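Local coordinates for protein Pro-Pro endopeptidase (Paenibacillus alvei, PDB 6FPC) that uses a catalytic zinc ion to cut peptide bonds between two prolines in a cell-surface protein, and may thereby regulate bacterial adhesion, at residues G84-V89 and L114-R119; V46-T51 and R88-R93; E124-D129 and Y152-F157. One frame throughout, in Å; residues are numbered along the deposited sequence.

Interaction 1 (G84-V89 and L114-R119). With CD (cadmium ion), chain F.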
ATOM      1  N   GLY A  84       4.860  -1.319   7.428  1.00 22.51           N
ATOM      2  CA  GLY A  84       3.505  -0.935   7.048  1.00 23.10           C
ATOM      3  C   GLY A  84       2.564  -2.126   7.013  1.00 27.69           C
ATOM      4  O   GLY A  84       3.001  -3.241   6.731  1.00 27.03           O
ATOM      5  N   VAL A  85       1.280  -1.902   7.283  1.00 23.60           N
ATOM      6  CA  VAL A  85       0.252  -2.958   7.246  1.00 21.86           C
ATOM      7  C   VAL A  85      -1.098  -2.348   6.865  1.00 24.18           C
ATOM      8  O   VAL A  85      -1.320  -1.150   7.083  1.00 24.79           O
ATOM      9  CB  VAL A  85       0.183  -3.792   8.568  1.00 27.26           C
ATOM     10  CG1 VAL A  85      -0.693  -3.111   9.629  1.00 27.27           C
ATOM     11  CG2 VAL A  85      -0.305  -5.229   8.296  1.00 27.46           C
ATOM     12  N   SER A  86      -2.019  -3.179   6.355  1.00 20.97           N
ATOM     13  CA  SER A  86      -3.328  -2.678   5.956  1.00 23.22           C
ATOM     14  C   SER A  86      -4.392  -3.683   6.361  1.00 28.18           C
ATOM     15  O   SER A  86      -4.342  -4.834   5.939  1.00 25.46           O
ATOM     16  CB  SER A  86      -3.361  -2.450   4.445  1.00 25.86           C
ATOM     17  OG  SER A  86      -4.545  -1.798   4.010  1.00 26.76           O
ATOM     18  N   GLU A  87      -5.293  -3.277   7.240  1.00 27.27           N
ATOM     19  CA  GLU A  87      -6.406  -4.120   7.654  1.00 28.84           C
ATOM     20  C   GLU A  87      -7.628  -3.192   7.604  1.00 35.61           C
ATOM     21  O   GLU A  87      -8.074  -2.880   6.503  1.00 35.10           O
ATOM     22  CB  GLU A  87      -6.103  -4.780   9.025  1.00 31.15           C
ATOM     23  CG  GLU A  87      -7.164  -5.743   9.561  1.00 38.61           C
ATOM     24  CD  GLU A  87      -7.614  -6.933   8.730  1.00 43.12           C
ATOM     25  OE1 GLU A  87      -6.849  -7.382   7.850  1.00 32.41           O
ATOM     26  OE2 GLU A  87      -8.748  -7.413   8.956  1.00 47.75           O
ATOM     27  N   ARG A  88      -8.078  -2.652   8.733  1.00 33.48           N
ATOM     28  CA  ARG A  88      -9.145  -1.658   8.695  1.00 34.92           C
ATOM     29  C   ARG A  88      -8.539  -0.297   8.982  1.00 38.65           C
ATOM     30  O   ARG A  88      -9.157   0.744   8.793  1.00 42.01           O
ATOM     31  CB  ARG A  88     -10.278  -2.036   9.627  1.00 36.37           C
ATOM     32  CG  ARG A  88     -11.077  -3.152   8.991  1.00 40.02           C
ATOM     33  CD  ARG A  88     -12.463  -3.147   9.492  1.00 45.47           C
ATOM     34  NE  ARG A  88     -13.275  -2.058   8.944  1.00 42.26           N
ATOM     35  CZ  ARG A  88     -14.243  -2.231   8.051  1.00 44.42           C
ATOM     36  NH1 ARG A  88     -14.502  -3.440   7.567  1.00 24.49           N
ATOM     37  NH2 ARG A  88     -14.971  -1.202   7.648  1.00 28.57           N
ATOM     38  N   VAL A  89      -7.311  -0.337   9.438  1.00 30.84           N
ATOM     39  CA  VAL A  89      -6.438   0.799   9.652  1.00 29.55           C
ATOM     40  C   VAL A  89      -5.282   0.576   8.669  1.00 30.18           C
ATOM     41  O   VAL A  89      -4.934  -0.587   8.373  1.00 27.55           O
ATOM     42  CB  VAL A  89      -5.965   0.882  11.128  1.00 33.71           C
ATOM     43  CG1 VAL A  89      -5.065  -0.294  11.522  1.00 33.12           C
ATOM     44  CG2 VAL A  89      -5.287   2.213  11.416  1.00 34.83           C
ATOM     45  N   LEU A 114      -3.709   1.171  -0.967  1.00 25.32           N
ATOM     46  CA  LEU A 114      -4.385   0.524  -2.099  1.00 24.62           C
ATOM     47  C   LEU A 114      -4.931  -0.856  -1.737  1.00 25.75           C
ATOM     48  O   LEU A 114      -5.938  -1.264  -2.314  1.00 23.84           O
ATOM     49  CB  LEU A 114      -3.490   0.522  -3.365  1.00 24.44           C
ATOM     50  CG  LEU A 114      -3.737   1.676  -4.383  1.00 30.33           C
ATOM     51  CD1 LEU A 114      -5.061   1.512  -5.104  1.00 29.31           C
ATOM     52  CD2 LEU A 114      -3.722   3.048  -3.746  1.00 33.72           C
ATOM     53  N   HIS A 115      -4.337  -1.543  -0.715  1.00 23.64           N
ATOM     54  CA  HIS A 115      -4.909  -2.790  -0.215  1.00 22.62           C
ATOM     55  C   HIS A 115      -6.295  -2.496   0.401  1.00 25.80           C
ATOM     56  O   HIS A 115      -7.249  -3.221   0.112  1.00 25.32           O
ATOM     57  CB  HIS A 115      -4.007  -3.484   0.827  1.00 22.18           C
ATOM     58  CG  HIS A 115      -2.865  -4.273   0.242  1.00 24.77           C
ATOM     59  ND1 HIS A 115      -3.079  -5.283  -0.685  1.00 25.27           N
ATOM     60  CD2 HIS A 115      -1.547  -4.229   0.548  1.00 25.77           C
ATOM     61  CE1 HIS A 115      -1.884  -5.796  -0.943  1.00 24.77           C
ATOM     62  NE2 HIS A 115      -0.928  -5.196  -0.226  1.00 24.98           N
ATOM     63  N   ALA A 116      -6.404  -1.434   1.239  1.00 23.61           N
ATOM     64  CA  ALA A 116      -7.687  -1.054   1.863  1.00 23.92           C
ATOM     65  C   ALA A 116      -8.712  -0.653   0.800  1.00 27.14           C
ATOM     66  O   ALA A 116      -9.873  -1.023   0.916  1.00 25.12           O
ATOM     67  CB  ALA A 116      -7.478   0.073   2.868  1.00 25.55           C
ATOM     68  N   VAL A 117      -8.278   0.050  -0.263  1.00 24.06           N
ATOM     69  CA  VAL A 117      -9.144   0.445  -1.394  1.00 24.71           C
ATOM     70  C   VAL A 117      -9.695  -0.820  -2.072  1.00 28.45           C
ATOM     71  O   VAL A 117     -10.908  -0.936  -2.278  1.00 28.69           O
ATOM     72  CB  VAL A 117      -8.375   1.335  -2.420  1.00 27.13           C
ATOM     73  CG1 VAL A 117      -9.226   1.638  -3.657  1.00 26.77           C
ATOM     74  CG2 VAL A 117      -7.872   2.630  -1.785  1.00 26.65           C
ATOM     75  N   ASP A 118      -8.800  -1.788  -2.386  1.00 26.58           N
ATOM     76  CA  ASP A 118      -9.201  -3.054  -3.003  1.00 25.67           C
ATOM     77  C   ASP A 118     -10.250  -3.780  -2.143  1.00 28.28           C
ATOM     78  O   ASP A 118     -11.325  -4.116  -2.647  1.00 26.33           O
ATOM     79  CB  ASP A 118      -7.959  -3.952  -3.173  1.00 26.70           C
ATOM     80  CG  ASP A 118      -8.184  -5.229  -3.949  1.00 29.58           C
ATOM     81  OD1 ASP A 118      -9.135  -5.269  -4.789  1.00 30.20           O
ATOM     82  OD2 ASP A 118      -7.396  -6.178  -3.755  1.00 31.35           O
ATOM     83  N   ARG A 119      -9.959  -3.965  -0.841  1.00 25.27           N
ATOM     84  CA  ARG A 119     -10.849  -4.706   0.069  1.00 24.81           C
ATOM     85  C   ARG A 119     -12.139  -4.034   0.403  1.00 28.85           C
ATOM     86  O   ARG A 119     -13.196  -4.678   0.382  1.00 27.58           O
ATOM     87  CB  ARG A 119     -10.130  -5.034   1.396  1.00 25.53           C
ATOM     88  CG  ARG A 119      -9.500  -6.412   1.411  1.00 36.87           C
ATOM     89  CD  ARG A 119      -8.670  -6.601   2.659  1.00 38.82           C
ATOM     90  NE  ARG A 119      -9.498  -6.891   3.832  1.00 35.22           N
ATOM     91  CZ  ARG A 119      -9.002  -7.191   5.029  1.00 49.08           C
ATOM     92  NH1 ARG A 119      -7.687  -7.251   5.215  1.00 33.37           N
ATOM     93  NH2 ARG A 119      -9.816  -7.444   6.044  1.00 34.78           N
TER
HETATM   94 CD    CD F 302       1.223  -5.674  -0.013  0.51 25.83          CD
HETATM   95  O   HOH W   1       1.558  -5.830   2.004  1.00 29.57           O
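Ser86 meets His115 and Ala116 where edge strand 84-86 of the sheet runs beside the zinc-binding HExxH helix of this M34 metallopeptidase. The two elements point almost the same way, 8° apart, and their axes approach to 8.7 Å. The Ser86 hydroxyl is directed at the helix: OG stands anti to the backbone N (chi1 -172°) and settles 3.6 Å from His115 CB. Ser86 OG also lies 3.7 Å from Ala116 CB, while its hydrogen bond goes to the carbonyl oxygen of Glu112, one turn back along the same helix. The strand therefore packs on the very backbone that carries His115. The imidazole of that residue leaves the contact toward the metal, and its NE2 binds the cadmium ion at 2.2 Å. His111, Tyr148 and Glu155 complete the protein ligands, and water 1 sits on the cadmium ion as well. A zinc ion is bound through the same His115 nitrogen.

The other end of the contact is solvent-exposed and depends on charge. Glu87 belongs to residues 86-89, a region crucial for substrate specificity. Its CB turns away from the helix, but a bend at chi2 (56°) brings CD round so that the carboxylate reaches Arg119. The pairing is end-on and two-pronged, one guanidinium nitrogen to each oxygen, which should restrain rotation of both flat groups. Arg88 NH1 lies 6.3 Å from Arg119 NH2, a like charge that may weigh slightly against the bridge, though Arg88 NH2 is bonded to Lys44 O. The salt bridge is not coplanar: Arg119 NH1 approaches Glu87 OE1 at 2.8 Å and NH2 approaches OE2 at 3.1 Å, both from above the carboxylate plane, while the oxygens stay near the guanidinium plane.

Interaction 2 (V46-T51 and R88-R93)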
ATOM      1  N   VAL A  46     -11.955   3.782   7.747  1.00 30.76           N
ATOM      2  CA  VAL A  46     -10.519   3.603   7.513  1.00 29.60           C
ATOM      3  C   VAL A  46      -9.809   4.851   7.994  1.00 33.27           C
ATOM      4  O   VAL A  46     -10.312   5.954   7.801  1.00 33.10           O
ATOM      5  CB  VAL A  46     -10.133   3.266   6.032  1.00 31.73           C
ATOM      6  CG1 VAL A  46      -8.605   3.273   5.822  1.00 31.16           C
ATOM      7  CG2 VAL A  46     -10.688   1.907   5.617  1.00 30.82           C
ATOM      8  N   LYS A  47      -8.662   4.662   8.640  1.00 31.27           N
ATOM      9  CA  LYS A  47      -7.760   5.731   9.041  1.00 31.44           C
ATOM     10  C   LYS A  47      -6.377   5.368   8.526  1.00 32.05           C
ATOM     11  O   LYS A  47      -6.001   4.197   8.536  1.00 30.82           O
ATOM     12  CB  LYS A  47      -7.748   5.975  10.572  1.00 34.07           C
ATOM     13  CG  LYS A  47      -9.013   6.675  11.130  1.00 28.96           C
ATOM     14  CD  LYS A  47      -9.300   8.070  10.536  1.00 33.85           C
ATOM     15  CE  LYS A  47     -10.321   8.868  11.339  1.00 52.39           C
ATOM     16  NZ  LYS A  47     -11.605   8.128  11.540  1.00 57.44           N
ATOM     17  N   ILE A  48      -5.662   6.346   7.998  1.00 27.95           N
ATOM     18  CA  ILE A  48      -4.282   6.155   7.545  1.00 27.14           C
ATOM     19  C   ILE A  48      -3.426   6.762   8.644  1.00 30.77           C
ATOM     20  O   ILE A  48      -3.325   7.986   8.766  1.00 31.00           O
ATOM     21  CB  ILE A  48      -3.967   6.755   6.155  1.00 29.83           C
ATOM     22  CG1 ILE A  48      -4.863   6.171   5.054  1.00 30.36           C
ATOM     23  CG2 ILE A  48      -2.455   6.609   5.827  1.00 28.74           C
ATOM     24  CD1 ILE A  48      -4.888   7.032   3.786  1.00 32.15           C
ATOM     25  N   LYS A  49      -2.843   5.900   9.472  1.00 26.49           N
ATOM     26  CA  LYS A  49      -2.024   6.346  10.593  1.00 26.60           C
ATOM     27  C   LYS A  49      -0.538   6.326  10.242  1.00 31.10           C
ATOM     28  O   LYS A  49       0.016   5.263   9.950  1.00 29.84           O
ATOM     29  CB  LYS A  49      -2.313   5.496  11.844  1.00 28.66           C
ATOM     30  CG  LYS A  49      -3.722   5.711  12.382  1.00 37.15           C
ATOM     31  CD  LYS A  49      -3.957   5.018  13.704  1.00 44.90           C
ATOM     32  CE  LYS A  49      -5.398   5.184  14.145  1.00 47.36           C
ATOM     33  NZ  LYS A  49      -5.662   4.477  15.418  1.00 53.41           N
ATOM     34  N   LEU A  50       0.096   7.506  10.257  1.00 28.32           N
ATOM     35  CA  LEU A  50       1.535   7.624  10.004  1.00 28.26           C
ATOM     36  C   LEU A  50       2.158   7.606  11.381  1.00 32.17           C
ATOM     37  O   LEU A  50       1.777   8.402  12.242  1.00 30.35           O
ATOM     38  CB  LEU A  50       1.863   8.922   9.244  1.00 29.12           C
ATOM     39  CG  LEU A  50       1.096   9.170   7.936  1.00 32.86           C
ATOM     40  CD1 LEU A  50       1.543  10.450   7.288  1.00 33.89           C
ATOM     41  CD2 LEU A  50       1.165   7.964   6.974  1.00 33.69           C
ATOM     42  N   THR A  51       3.021   6.625  11.633  1.00 28.28           N
ATOM     43  CA  THR A  51       3.579   6.405  12.965  1.00 27.92           C
ATOM     44  C   THR A  51       5.030   6.817  13.084  1.00 31.96           C
ATOM     45  O   THR A  51       5.806   6.606  12.160  1.00 30.90           O
ATOM     46  CB  THR A  51       3.361   4.931  13.383  1.00 33.58           C
ATOM     47  OG1 THR A  51       4.245   4.069  12.648  1.00 33.18           O
ATOM     48  CG2 THR A  51       1.912   4.462  13.162  1.00 32.91           C
ATOM     49  N   ARG A  88      -8.078  -2.652   8.733  1.00 33.48           N
ATOM     50  CA  ARG A  88      -9.145  -1.658   8.695  1.00 34.92           C
ATOM     51  C   ARG A  88      -8.539  -0.297   8.982  1.00 38.65           C
ATOM     52  O   ARG A  88      -9.157   0.744   8.793  1.00 42.01           O
ATOM     53  CB  ARG A  88     -10.278  -2.036   9.627  1.00 36.37           C
ATOM     54  CG  ARG A  88     -11.077  -3.152   8.991  1.00 40.02           C
ATOM     55  CD  ARG A  88     -12.463  -3.147   9.492  1.00 45.47           C
ATOM     56  NE  ARG A  88     -13.275  -2.058   8.944  1.00 42.26           N
ATOM     57  CZ  ARG A  88     -14.243  -2.231   8.051  1.00 44.42           C
ATOM     58  NH1 ARG A  88     -14.502  -3.440   7.567  1.00 24.49           N
ATOM     59  NH2 ARG A  88     -14.971  -1.202   7.648  1.00 28.57           N
ATOM     60  N   VAL A  89      -7.311  -0.337   9.438  1.00 30.84           N
ATOM     61  CA  VAL A  89      -6.438   0.799   9.652  1.00 29.55           C
ATOM     62  C   VAL A  89      -5.282   0.576   8.669  1.00 30.18           C
ATOM     63  O   VAL A  89      -4.934  -0.587   8.373  1.00 27.55           O
ATOM     64  CB  VAL A  89      -5.965   0.882  11.128  1.00 33.71           C
ATOM     65  CG1 VAL A  89      -5.065  -0.294  11.522  1.00 33.12           C
ATOM     66  CG2 VAL A  89      -5.287   2.213  11.416  1.00 34.83           C
ATOM     67  N   VAL A  90      -4.720   1.673   8.136  1.00 25.62           N
ATOM     68  CA  VAL A  90      -3.538   1.585   7.275  1.00 24.93           C
ATOM     69  C   VAL A  90      -2.453   2.216   8.148  1.00 28.78           C
ATOM     70  O   VAL A  90      -2.603   3.356   8.547  1.00 28.37           O
ATOM     71  CB  VAL A  90      -3.730   2.307   5.917  1.00 27.67           C
ATOM     72  CG1 VAL A  90      -2.438   2.276   5.091  1.00 27.63           C
ATOM     73  CG2 VAL A  90      -4.883   1.685   5.134  1.00 26.66           C
ATOM     74  N   ALA A  91      -1.461   1.451   8.570  1.00 25.13           N
ATOM     75  CA  ALA A  91      -0.433   2.009   9.452  1.00 24.23           C
ATOM     76  C   ALA A  91       0.874   1.979   8.705  1.00 25.29           C
ATOM     77  O   ALA A  91       1.217   0.939   8.140  1.00 22.50           O
ATOM     78  CB  ALA A  91      -0.343   1.196  10.725  1.00 25.27           C
ATOM     79  N   VAL A  92       1.556   3.136   8.615  1.00 23.19           N
ATOM     80  CA  VAL A  92       2.820   3.269   7.856  1.00 23.42           C
ATOM     81  C   VAL A  92       3.835   4.064   8.694  1.00 27.50           C
ATOM     82  O   VAL A  92       3.539   5.162   9.153  1.00 26.90           O
ATOM     83  CB  VAL A  92       2.576   3.936   6.459  1.00 29.33           C
ATOM     84  CG1 VAL A  92       3.887   4.110   5.675  1.00 29.88           C
ATOM     85  CG2 VAL A  92       1.576   3.145   5.618  1.00 29.09           C
ATOM     86  N   ARG A  93       5.036   3.530   8.865  1.00 24.83           N
ATOM     87  CA  ARG A  93       6.059   4.190   9.654  1.00 25.07           C
ATOM     88  C   ARG A  93       6.680   5.375   8.890  1.00 26.88           C
ATOM     89  O   ARG A  93       7.114   5.227   7.742  1.00 26.47           O
ATOM     90  CB  ARG A  93       7.130   3.167  10.080  1.00 26.04           C
ATOM     91  CG  ARG A  93       7.978   3.696  11.191  1.00 30.54           C
ATOM     92  CD  ARG A  93       8.973   2.707  11.727  1.00 30.66           C
ATOM     93  NE  ARG A  93       9.742   3.365  12.786  1.00 31.70           N
ATOM     94  CZ  ARG A  93      10.487   2.731  13.685  1.00 46.84           C
ATOM     95  NH1 ARG A  93      10.581   1.409  13.667  1.00 32.04           N
ATOM     96  NH2 ARG A  93      11.140   3.417  14.614  1.00 45.02           N
TER
HETATM   97  O   HOH W   2      -9.364   2.394  10.939  1.00 41.13           O
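Lys49 and Val89 illustrate how a long, charged side chain can cover an apolar neighbour in a sheet. Lys49 CG is anti to the carbonyl carbon (chi1 -67°); beyond it the chain is extended, and its methylenes cross Val89 at about a right angle. Val89 CG2 sits 3.9 Å from Lys49 CD, with CG and CE almost as close. Val89 CG2 also lies 3.6 Å from Lys47 O, and the Lys49 ammonium carries on to a salt bridge with Glu60. Further along this face, Thr51 OG1 is turned between its backbone N and carbonyl carbon (chi1 73°). There it comes within 3.5 Å of Arg93 CA, while its hydrogen bond is made to Gly53 O.

Strands 47-51 and 89-93 are the parallel central pair of a mixed four-stranded sheet, and four backbone bonds join them. The shortest is Lys49 N to Val90 O, 2.7 Å.

On the other face Ile48, Leu50, Val90 and Val92 pack on helices 108-121 and 20-30. Val90 CG2 faces Val46 CG1 at 4.1 Å. Ile48 and Val90 lie side by side, with Ile48 CG1 4.1 Å from Val90 CB. Beyond them Leu50 CD2 leans toward Val92 CB. At the N-terminal end of the pair, water 2 donates to Arg88 O at 2.7 Å and accepts weakly from Lys47 N.

Interaction 3 (E124-D129 and Y152-F157). With CD (cadmium ion), chain F.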
ATOM      1  N   GLU A 124     -12.979  -6.117  -3.576  1.00 24.91           N
ATOM      2  CA  GLU A 124     -11.899  -7.038  -3.982  1.00 24.27           C
ATOM      3  C   GLU A 124     -11.794  -7.169  -5.504  1.00 26.70           C
ATOM      4  O   GLU A 124     -11.796  -8.271  -6.048  1.00 25.54           O
ATOM      5  CB  GLU A 124     -12.027  -8.409  -3.306  1.00 25.70           C
ATOM      6  CG  GLU A 124     -11.894  -8.322  -1.796  1.00 35.42           C
ATOM      7  CD  GLU A 124     -11.875  -9.651  -1.068  1.00 43.77           C
ATOM      8  OE1 GLU A 124     -12.156  -9.641   0.149  1.00 38.20           O
ATOM      9  OE2 GLU A 124     -11.564 -10.693  -1.691  1.00 32.02           O
ATOM     10  N   VAL A 125     -11.727  -6.023  -6.193  1.00 23.10           N
ATOM     11  CA  VAL A 125     -11.542  -5.991  -7.647  1.00 23.75           C
ATOM     12  C   VAL A 125     -10.293  -6.799  -8.091  1.00 25.81           C
ATOM     13  O   VAL A 125     -10.310  -7.357  -9.188  1.00 25.43           O
ATOM     14  CB  VAL A 125     -11.530  -4.542  -8.199  1.00 28.07           C
ATOM     15  CG1 VAL A 125     -10.236  -3.805  -7.837  1.00 26.82           C
ATOM     16  CG2 VAL A 125     -11.785  -4.532  -9.705  1.00 29.20           C
ATOM     17  N   SER A 126      -9.250  -6.916  -7.223  1.00 23.07           N
ATOM     18  CA  SER A 126      -8.074  -7.718  -7.589  1.00 23.21           C
ATOM     19  C   SER A 126      -8.397  -9.211  -7.804  1.00 27.44           C
ATOM     20  O   SER A 126      -7.628  -9.900  -8.472  1.00 25.71           O
ATOM     21  CB  SER A 126      -6.970  -7.587  -6.551  1.00 23.82           C
ATOM     22  OG  SER A 126      -7.352  -8.233  -5.350  1.00 26.15           O
ATOM     23  N   GLY A 127      -9.499  -9.684  -7.214  1.00 26.14           N
ATOM     24  CA  GLY A 127      -9.942 -11.073  -7.315  1.00 26.01           C
ATOM     25  C   GLY A 127     -10.906 -11.377  -8.439  1.00 29.13           C
ATOM     26  O   GLY A 127     -11.315 -12.537  -8.613  1.00 27.78           O
ATOM     27  N   THR A 128     -11.282 -10.352  -9.231  1.00 25.40           N
ATOM     28  CA  THR A 128     -12.205 -10.568 -10.359  1.00 25.06           C
ATOM     29  C   THR A 128     -11.510 -11.322 -11.469  1.00 30.80           C
ATOM     30  O   THR A 128     -10.292 -11.160 -11.643  1.00 28.47           O
ATOM     31  CB  THR A 128     -12.786  -9.254 -10.886  1.00 30.10           C
ATOM     32  OG1 THR A 128     -11.741  -8.436 -11.430  1.00 24.77           O
ATOM     33  CG2 THR A 128     -13.603  -8.505  -9.828  1.00 32.15           C
ATOM     34  N   ASP A 129     -12.279 -12.119 -12.251  1.00 31.77           N
ATOM     35  CA  ASP A 129     -11.737 -12.892 -13.383  1.00 31.89           C
ATOM     36  C   ASP A 129     -10.929 -12.034 -14.343  1.00 33.75           C
ATOM     37  O   ASP A 129      -9.890 -12.484 -14.828  1.00 32.18           O
ATOM     38  CB  ASP A 129     -12.851 -13.636 -14.144  1.00 35.20           C
ATOM     39  CG  ASP A 129     -13.666 -14.598 -13.303  1.00 48.72           C
ATOM     40  OD1 ASP A 129     -13.082 -15.249 -12.406  1.00 48.79           O
ATOM     41  OD2 ASP A 129     -14.886 -14.711 -13.550  1.00 58.73           O
ATOM     42  N   TYR A 152       0.555 -13.240  -5.722  1.00 21.09           N
ATOM     43  CA  TYR A 152      -0.762 -12.822  -5.216  1.00 19.94           C
ATOM     44  C   TYR A 152      -1.368 -11.696  -6.036  1.00 23.44           C
ATOM     45  O   TYR A 152      -0.787 -10.614  -6.087  1.00 21.95           O
ATOM     46  CB  TYR A 152      -0.627 -12.390  -3.722  1.00 20.97           C
ATOM     47  CG  TYR A 152      -0.184 -13.540  -2.843  1.00 19.93           C
ATOM     48  CD1 TYR A 152      -1.092 -14.517  -2.429  1.00 20.52           C
ATOM     49  CD2 TYR A 152       1.156 -13.699  -2.493  1.00 20.23           C
ATOM     50  CE1 TYR A 152      -0.682 -15.604  -1.658  1.00 19.72           C
ATOM     51  CE2 TYR A 152       1.575 -14.776  -1.718  1.00 21.86           C
ATOM     52  CZ  TYR A 152       0.659 -15.746  -1.333  1.00 21.90           C
ATOM     53  OH  TYR A 152       1.094 -16.831  -0.614  1.00 22.30           O
ATOM     54  N   PRO A 153      -2.586 -11.882  -6.614  1.00 21.36           N
ATOM     55  CA  PRO A 153      -3.240 -10.765  -7.350  1.00 20.36           C
ATOM     56  C   PRO A 153      -3.448  -9.518  -6.486  1.00 22.71           C
ATOM     57  O   PRO A 153      -3.395  -8.424  -7.011  1.00 20.53           O
ATOM     58  CB  PRO A 153      -4.601 -11.334  -7.768  1.00 22.75           C
ATOM     59  CG  PRO A 153      -4.495 -12.802  -7.592  1.00 28.19           C
ATOM     60  CD  PRO A 153      -3.399 -13.118  -6.631  1.00 22.74           C
ATOM     61  N   THR A 154      -3.704  -9.671  -5.164  1.00 20.42           N
ATOM     62  CA  THR A 154      -3.850  -8.501  -4.270  1.00 19.95           C
ATOM     63  C   THR A 154      -2.562  -7.665  -4.237  1.00 22.21           C
ATOM     64  O   THR A 154      -2.619  -6.436  -4.240  1.00 22.00           O
ATOM     65  CB  THR A 154      -4.190  -8.935  -2.841  1.00 26.34           C
ATOM     66  OG1 THR A 154      -3.250  -9.942  -2.469  1.00 28.00           O
ATOM     67  CG2 THR A 154      -5.606  -9.474  -2.726  1.00 28.37           C
ATOM     68  N   GLU A 155      -1.400  -8.341  -4.249  1.00 20.15           N
ATOM     69  CA  GLU A 155      -0.111  -7.664  -4.224  1.00 19.05           C
ATOM     70  C   GLU A 155       0.169  -6.987  -5.576  1.00 22.11           C
ATOM     71  O   GLU A 155       0.595  -5.814  -5.620  1.00 21.45           O
ATOM     72  CB  GLU A 155       0.982  -8.651  -3.744  1.00 19.11           C
ATOM     73  CG  GLU A 155       0.703  -9.125  -2.306  1.00 19.78           C
ATOM     74  CD  GLU A 155       0.810  -8.022  -1.253  1.00 21.81           C
ATOM     75  OE1 GLU A 155       0.484  -8.291  -0.076  1.00 21.36           O
ATOM     76  OE2 GLU A 155       1.282  -6.911  -1.588  1.00 23.73           O
ATOM     77  N   TYR A 156      -0.151  -7.686  -6.676  1.00 20.63           N
ATOM     78  CA  TYR A 156       0.019  -7.114  -8.014  1.00 20.71           C
ATOM     79  C   TYR A 156      -0.894  -5.895  -8.164  1.00 24.48           C
ATOM     80  O   TYR A 156      -0.442  -4.854  -8.654  1.00 24.62           O
ATOM     81  CB  TYR A 156      -0.265  -8.155  -9.104  1.00 20.98           C
ATOM     82  CG  TYR A 156       0.064  -7.644 -10.491  1.00 23.22           C
ATOM     83  CD1 TYR A 156       1.331  -7.144 -10.790  1.00 24.88           C
ATOM     84  CD2 TYR A 156      -0.915  -7.576 -11.482  1.00 24.73           C
ATOM     85  CE1 TYR A 156       1.626  -6.617 -12.042  1.00 26.64           C
ATOM     86  CE2 TYR A 156      -0.628  -7.053 -12.745  1.00 25.75           C
ATOM     87  CZ  TYR A 156       0.649  -6.593 -13.024  1.00 30.65           C
ATOM     88  OH  TYR A 156       0.957  -6.103 -14.264  1.00 30.73           O
ATOM     89  N   PHE A 157      -2.131  -5.986  -7.633  1.00 21.83           N
ATOM     90  CA  PHE A 157      -3.059  -4.859  -7.658  1.00 21.95           C
ATOM     91  C   PHE A 157      -2.438  -3.658  -6.948  1.00 24.99           C
ATOM     92  O   PHE A 157      -2.292  -2.601  -7.544  1.00 22.72           O
ATOM     93  CB  PHE A 157      -4.437  -5.204  -7.036  1.00 23.28           C
ATOM     94  CG  PHE A 157      -5.333  -3.984  -7.038  1.00 24.09           C
ATOM     95  CD1 PHE A 157      -6.027  -3.615  -8.189  1.00 26.43           C
ATOM     96  CD2 PHE A 157      -5.399  -3.143  -5.923  1.00 24.28           C
ATOM     97  CE1 PHE A 157      -6.816  -2.463  -8.213  1.00 27.36           C
ATOM     98  CE2 PHE A 157      -6.172  -1.969  -5.960  1.00 28.51           C
ATOM     99  CZ  PHE A 157      -6.876  -1.643  -7.104  1.00 27.18           C
TER
HETATM  100 CD    CD F 302       1.223  -5.674  -0.013  0.51 25.83          CD
HETATM  101  O   HOH W   1       1.558  -5.830   2.004  1.00 29.57           O
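Ser126 O lies against the ring of Pro153, 3.4 Å from its CB, buried by the contact and without a hydrogen-bonding partner in the model. No hydrogen bond joins the two segments at all, so a short 3-10 turn, 125-127, rests on the first turn of helix 153-166 by shape. Ser126 is the centre of the contact. Its CB touches Phe157 CB at 3.5 Å, and its OG lies between the backbone N and carbonyl carbon (chi1 70°), 3.4 Å from Thr154 CG2. That hydroxyl is satisfied by Asp118 of helix 108-121, a bond that ties the turn to the histidine-bearing helix.

Val125 adds the apolar flank. Its CG1 comes within 3.7 Å of Phe157 CE1, and the two side chains cross at about a right angle. The Phe157 ring also packs against Leu114 and helix 179-188. Beyond the turn, Val125 O accepts from both Thr128 N and Thr128 OG1; Thr128 is the N-cap of helix 129-138.

Glu155 turns from this packing toward the metal. Its grip is lopsided: OE2 binds the cadmium ion at 2.0 Å and OE1 at 2.7 Å. Together with His111 and His115 of the HExxH helix, this glutamate from a later helix makes the metal site characteristic of gluzincins.

How the interactions relate
From the N terminus, strand 47-51 leads into a long excursion that interaction 2 closes at 88-93. Strand 84-86 lies within that excursion, so interaction 1 opens before interaction 2 has closed and ends later, at 114-119. The two loops therefore cross, sharing Arg88 and Val89. They also touch: Val85 N pairs with Ala91 O in the sheet, and Ala116 CB packs on Val90 CG2. Interaction 3 follows in series, closing a mostly helical loop between 124-129 and 152-157. Asp118 O meets Glu124 N where interaction 1 passes into interaction 3, and both reach the cadmium ion. Helix 108-121 thus links the sheet to the C-terminal helices; interactions 2 and 3 do not touch.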